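Long-range contact in folylpolyglutamate synthase (FolC) (Helicobacter pylori, PDB 6K8C), which probably adds glutamate to dihydropteroate and further glutamates to reduced folates, using ATP, in folate biosynthesis: residues A[217-230]-A[241-253]. Sequence-based numbering, arbitrary orientation.
Sequences IVVQNEISKGVRDY and AMNLEVALKAFET
E245 on helix 241-253 sends its carboxylate to S224, the N-cap of helix 225-230, and OE2 takes two bonds there. S224 N reaches OE2 at 2.6 Å along a nearly straight path (166°) but from above the carboxylate plane; S224 OG donates to OE2, also at 2.6 Å, from the syn side and closer to that plane. With OG set between backbone N and carbonyl carbon (chi1 65°), the S224 hydroxyl also accepts from V227 N (3.3 Å), the N-cap bond. V227 lays CG2 against the same carboxylate and CG1 near L244 CD2, a methyl that also meets Y230 CD2 (3.5 Å). A241 CB touches I223 CG1 (3.9 Å) and, about equally closely, its CG2 and CD1, while I223 CG2 covers one face of the R228 guanidinium. M242 bends at chi2 and chi3, which brings CE to 3.6 Å from E222 N and lets SD slide past V219 CG1. V219 crosses V246 at about a right angle, and beyond it I217 CG2 meets K249 CE (3.8 Å) and I217 CD1 meets T253 tip to tip. Further out, I217 and V219 bond through their backbones to I194, joining strand 215-218 to 191-194 in the sheet of the Mur ligase middle domain; F64 backs L244, and Y230 OH bonds K267 O. Helix 241-253 thus lies across one face of the sheet, over strands 159-162 and 191-194, and reaches the outermost strand 215-218 and the loop leaving it; the E245 carboxylate, gripped by two donors on one oxygen at a helix N-terminus, is probably favoured as the anion.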
loop_
_atom_site.group_PDB
_atom_site.type_symbol
_atom_site.label_atom_id
_atom_site.label_comp_id
_atom_site.label_asym_id
_atom_site.label_seq_id
_atom_site.Cartn_x
_atom_site.Cartn_y
_atom_site.Cartn_z
ATOM N N ILE A 217 -10.058 11.061 16.507
ATOM C CA ILE A 217 -9.477 10.220 17.548
ATOM C C ILE A 217 -7.972 10.197 17.329
ATOM O O ILE A 217 -7.486 9.598 16.367
ATOM C CB ILE A 217 -10.065 8.804 17.534
ATOM C CG1 ILE A 217 -11.559 8.839 17.864
ATOM C CG2 ILE A 217 -9.333 7.912 18.528
ATOM C CD1 ILE A 217 -12.288 7.562 17.471
ATOM N N VAL A 218 -7.227 10.828 18.227
ATOM C CA VAL A 218 -5.784 10.969 18.074
ATOM C C VAL A 218 -5.105 9.775 18.731
ATOM O O VAL A 218 -5.254 9.549 19.935
ATOM C CB VAL A 218 -5.295 12.293 18.678
ATOM C CG1 VAL A 218 -3.798 12.442 18.502
ATOM C CG2 VAL A 218 -6.036 13.467 18.036
ATOM N N VAL A 219 -4.358 9.010 17.943
ATOM C CA VAL A 219 -3.665 7.837 18.467
ATOM C C VAL A 219 -2.455 8.295 19.267
ATOM O O VAL A 219 -1.618 9.055 18.766
ATOM C CB VAL A 219 -3.252 6.893 17.329
ATOM C CG1 VAL A 219 -2.384 5.775 17.871
ATOM C CG2 VAL A 219 -4.489 6.321 16.650
ATOM N N GLN A 220 -2.367 7.838 20.514
ATOM C CA GLN A 220 -1.221 8.159 21.356
ATOM C C GLN A 220 0.060 7.581 20.769
ATOM O O GLN A 220 0.070 6.476 20.216
ATOM C CB GLN A 220 -1.429 7.602 22.763
ATOM C CG GLN A 220 -2.423 8.369 23.609
ATOM C CD GLN A 220 -2.083 8.285 25.086
ATOM O OE1 GLN A 220 -1.964 7.192 25.645
ATOM N NE2 GLN A 220 -1.912 9.440 25.722
ATOM N N ASN A 221 1.154 8.333 20.903
ATOM C CA ASN A 221 2.464 7.881 20.439
ATOM C C ASN A 221 3.012 6.915 21.486
ATOM O O ASN A 221 3.835 7.258 22.340
ATOM C CB ASN A 221 3.394 9.067 20.199
ATOM C CG ASN A 221 4.670 8.669 19.480
ATOM O OD1 ASN A 221 5.117 7.524 19.568
ATOM N ND2 ASN A 221 5.258 9.611 18.756
ATOM N N GLU A 222 2.548 5.670 21.399
ATOM C CA GLU A 222 2.702 4.709 22.484
ATOM C C GLU A 222 2.428 3.313 21.941
ATOM O O GLU A 222 1.409 3.103 21.280
ATOM C CB GLU A 222 1.731 5.047 23.621
ATOM C CG GLU A 222 1.563 3.975 24.669
ATOM C CD GLU A 222 2.543 4.131 25.815
ATOM O OE1 GLU A 222 3.617 4.735 25.607
ATOM O OE2 GLU A 222 2.236 3.656 26.928
ATOM N N ILE A 223 3.322 2.366 22.220
ATOM C CA ILE A 223 3.173 0.989 21.756
ATOM C C ILE A 223 2.869 0.100 22.954
ATOM O O ILE A 223 3.655 0.039 23.907
ATOM C CB ILE A 223 4.419 0.500 21.002
ATOM C CG1 ILE A 223 4.536 1.224 19.657
ATOM C CG2 ILE A 223 4.302 -0.982 20.727
ATOM C CD1 ILE A 223 5.952 1.619 19.306
ATOM N N SER A 224 1.737 -0.599 22.895
ATOM C CA SER A 224 1.330 -1.479 23.979
ATOM C C SER A 224 2.199 -2.732 24.025
ATOM O O SER A 224 2.826 -3.128 23.038
ATOM C CB SER A 224 -0.138 -1.876 23.826
ATOM O OG SER A 224 -0.338 -2.651 22.652
ATOM N N LYS A 225 2.228 -3.361 25.203
ATOM C CA LYS A 225 2.954 -4.617 25.354
ATOM C C LYS A 225 2.401 -5.689 24.421
ATOM O O LYS A 225 3.163 -6.460 23.829
ATOM C CB LYS A 225 2.894 -5.082 26.811
ATOM C CG LYS A 225 3.103 -6.579 27.004
ATOM C CD LYS A 225 3.502 -6.910 28.437
ATOM C CE LYS A 225 4.996 -6.726 28.655
ATOM N NZ LYS A 225 5.394 -7.048 30.056
ATOM N N GLY A 226 1.077 -5.749 24.276
ATOM C CA GLY A 226 0.484 -6.734 23.384
ATOM C C GLY A 226 0.964 -6.592 21.953
ATOM O O GLY A 226 1.211 -7.588 21.269
ATOM N N VAL A 227 1.112 -5.350 21.484
ATOM C CA VAL A 227 1.613 -5.119 20.133
ATOM C C VAL A 227 3.100 -5.440 20.051
ATOM O O VAL A 227 3.558 -6.072 19.093
ATOM C CB VAL A 227 1.316 -3.673 19.692
ATOM C CG1 VAL A 227 2.135 -3.303 18.460
ATOM C CG2 VAL A 227 -0.159 -3.510 19.418
ATOM N N ARG A 228 3.881 -5.013 21.050
ATOM C CA ARG A 228 5.290 -5.391 21.077
ATOM C C ARG A 228 5.451 -6.904 21.066
ATOM O O ARG A 228 6.291 -7.440 20.335
ATOM C CB ARG A 228 5.990 -4.801 22.305
ATOM C CG ARG A 228 6.275 -3.319 22.205
ATOM C CD ARG A 228 7.734 -2.981 22.459
ATOM N NE ARG A 228 7.981 -1.544 22.357
ATOM C CZ ARG A 228 8.105 -0.880 21.211
ATOM N NH1 ARG A 228 8.008 -1.521 20.051
ATOM N NH2 ARG A 228 8.331 0.427 21.222
ATOM N N ASP A 229 4.650 -7.609 21.870
ATOM C CA ASP A 229 4.758 -9.063 21.940
ATOM C C ASP A 229 4.420 -9.703 20.602
ATOM O O ASP A 229 5.111 -10.625 20.149
ATOM C CB ASP A 229 3.835 -9.597 23.036
ATOM C CG ASP A 229 4.365 -9.314 24.435
ATOM O OD1 ASP A 229 5.500 -8.814 24.551
ATOM O OD2 ASP A 229 3.645 -9.586 25.414
ATOM N N TYR A 230 3.359 -9.223 19.951
ATOM C CA TYR A 230 2.987 -9.752 18.643
ATOM C C TYR A 230 4.109 -9.553 17.633
ATOM O O TYR A 230 4.455 -10.474 16.882
ATOM C CB TYR A 230 1.696 -9.083 18.167
ATOM C CG TYR A 230 1.358 -9.345 16.714
ATOM C CD1 TYR A 230 0.679 -10.494 16.336
ATOM C CD2 TYR A 230 1.720 -8.442 15.724
ATOM C CE1 TYR A 230 0.367 -10.737 15.001
ATOM C CE2 TYR A 230 1.408 -8.672 14.394
ATOM C CZ TYR A 230 0.742 -9.822 14.036
ATOM O OH TYR A 230 0.433 -10.045 12.707
ATOM N N ALA A 241 5.446 -0.849 14.436
ATOM C CA ALA A 241 4.490 -1.249 15.462
ATOM C C ALA A 241 3.323 -0.272 15.541
ATOM O O ALA A 241 2.182 -0.681 15.778
ATOM C CB ALA A 241 5.192 -1.365 16.818
ATOM N N MET A 242 3.584 1.019 15.317
ATOM C CA MET A 242 2.513 2.012 15.388
ATOM C C MET A 242 1.418 1.745 14.357
ATOM O O MET A 242 0.248 2.080 14.590
ATOM C CB MET A 242 3.089 3.416 15.203
ATOM C CG MET A 242 2.074 4.545 15.385
ATOM S SD MET A 242 1.375 4.665 17.053
ATOM C CE MET A 242 2.823 4.427 18.045
ATOM N N ASN A 243 1.767 1.130 13.225
ATOM C CA ASN A 243 0.746 0.802 12.231
ATOM C C ASN A 243 -0.280 -0.162 12.806
ATOM O O ASN A 243 -1.486 -0.010 12.570
ATOM C CB ASN A 243 1.398 0.228 10.972
ATOM C CG ASN A 243 2.178 1.277 10.194
ATOM O OD1 ASN A 243 2.005 2.472 10.408
ATOM N ND2 ASN A 243 3.036 0.831 9.284
ATOM N N LEU A 244 0.172 -1.144 13.591
ATOM C CA LEU A 244 -0.765 -2.057 14.233
ATOM C C LEU A 244 -1.544 -1.365 15.345
ATOM O O LEU A 244 -2.730 -1.656 15.546
ATOM C CB LEU A 244 -0.031 -3.288 14.774
ATOM C CG LEU A 244 -0.880 -4.338 15.514
ATOM C CD1 LEU A 244 -2.030 -4.918 14.652
ATOM C CD2 LEU A 244 0.001 -5.463 16.036
ATOM N N GLU A 245 -0.895 -0.463 16.098
ATOM C CA GLU A 245 -1.622 0.278 17.127
ATOM C C GLU A 245 -2.760 1.084 16.518
ATOM O O GLU A 245 -3.861 1.144 17.080
ATOM C CB GLU A 245 -0.681 1.208 17.899
ATOM C CG GLU A 245 0.234 0.510 18.884
ATOM C CD GLU A 245 -0.495 -0.017 20.112
ATOM O OE1 GLU A 245 -1.690 0.302 20.302
ATOM O OE2 GLU A 245 0.143 -0.745 20.899
ATOM N N VAL A 246 -2.512 1.712 15.368
ATOM C CA VAL A 246 -3.561 2.478 14.700
ATOM C C VAL A 246 -4.672 1.556 14.210
ATOM O O VAL A 246 -5.862 1.844 14.390
ATOM C CB VAL A 246 -2.958 3.308 13.555
ATOM C CG1 VAL A 246 -4.064 3.968 12.744
ATOM C CG2 VAL A 246 -1.979 4.350 14.114
ATOM N N ALA A 247 -4.308 0.426 13.602
ATOM C CA ALA A 247 -5.322 -0.524 13.156
ATOM C C ALA A 247 -6.135 -1.054 14.330
ATOM O O ALA A 247 -7.342 -1.283 14.202
ATOM C CB ALA A 247 -4.672 -1.680 12.396
ATOM N N LEU A 248 -5.486 -1.269 15.477
ATOM C CA LEU A 248 -6.214 -1.733 16.655
ATOM C C LEU A 248 -7.207 -0.683 17.134
ATOM O O LEU A 248 -8.338 -1.016 17.511
ATOM C CB LEU A 248 -5.228 -2.097 17.768
ATOM C CG LEU A 248 -5.773 -2.876 18.967
ATOM C CD1 LEU A 248 -6.356 -4.208 18.529
ATOM C CD2 LEU A 248 -4.669 -3.081 19.999
ATOM N N LYS A 249 -6.805 0.590 17.129
ATOM C CA LYS A 249 -7.728 1.657 17.508
ATOM C C LYS A 249 -8.910 1.731 16.550
ATOM O O LYS A 249 -10.050 1.961 16.972
ATOM C CB LYS A 249 -6.995 2.997 17.553
ATOM C CG LYS A 249 -7.811 4.121 18.173
ATOM C CD LYS A 249 -8.194 3.768 19.603
ATOM C CE LYS A 249 -8.117 4.972 20.515
ATOM N NZ LYS A 249 -8.256 4.576 21.943
ATOM N N ALA A 250 -8.653 1.564 15.250
ATOM C CA ALA A 250 -9.742 1.493 14.279
ATOM C C ALA A 250 -10.675 0.334 14.594
ATOM O O ALA A 250 -11.903 0.497 14.611
ATOM C CB ALA A 250 -9.175 1.361 12.863
ATOM N N PHE A 251 -10.100 -0.843 14.854
ATOM C CA PHE A 251 -10.883 -2.025 15.204
ATOM C C PHE A 251 -11.776 -1.758 16.409
ATOM O O PHE A 251 -12.980 -2.043 16.385
ATOM C CB PHE A 251 -9.933 -3.196 15.482
ATOM C CG PHE A 251 -10.617 -4.439 15.987
ATOM C CD1 PHE A 251 -11.128 -5.371 15.096
ATOM C CD2 PHE A 251 -10.731 -4.685 17.349
ATOM C CE1 PHE A 251 -11.753 -6.522 15.551
ATOM C CE2 PHE A 251 -11.355 -5.829 17.811
ATOM C CZ PHE A 251 -11.867 -6.751 16.911
ATOM N N GLU A 252 -11.194 -1.217 17.481
ATOM C CA GLU A 252 -11.966 -0.930 18.685
ATOM C C GLU A 252 -13.024 0.141 18.438
ATOM O O GLU A 252 -14.082 0.126 19.078
ATOM C CB GLU A 252 -11.019 -0.502 19.813
ATOM C CG GLU A 252 -9.995 -1.576 20.172
ATOM C CD GLU A 252 -8.939 -1.094 21.149
ATOM O OE1 GLU A 252 -8.856 0.129 21.387
ATOM O OE2 GLU A 252 -8.187 -1.942 21.676
ATOM N N THR A 253 -12.756 1.084 17.530
ATOM C CA THR A 253 -13.737 2.127 17.238
ATOM C C THR A 253 -14.915 1.565 16.455
ATOM O O THR A 253 -16.065 1.967 16.675
ATOM C CB THR A 253 -13.077 3.274 16.467
ATOM O OG1 THR A 253 -11.990 3.803 17.237
ATOM C CG2 THR A 253 -14.072 4.402 16.199
#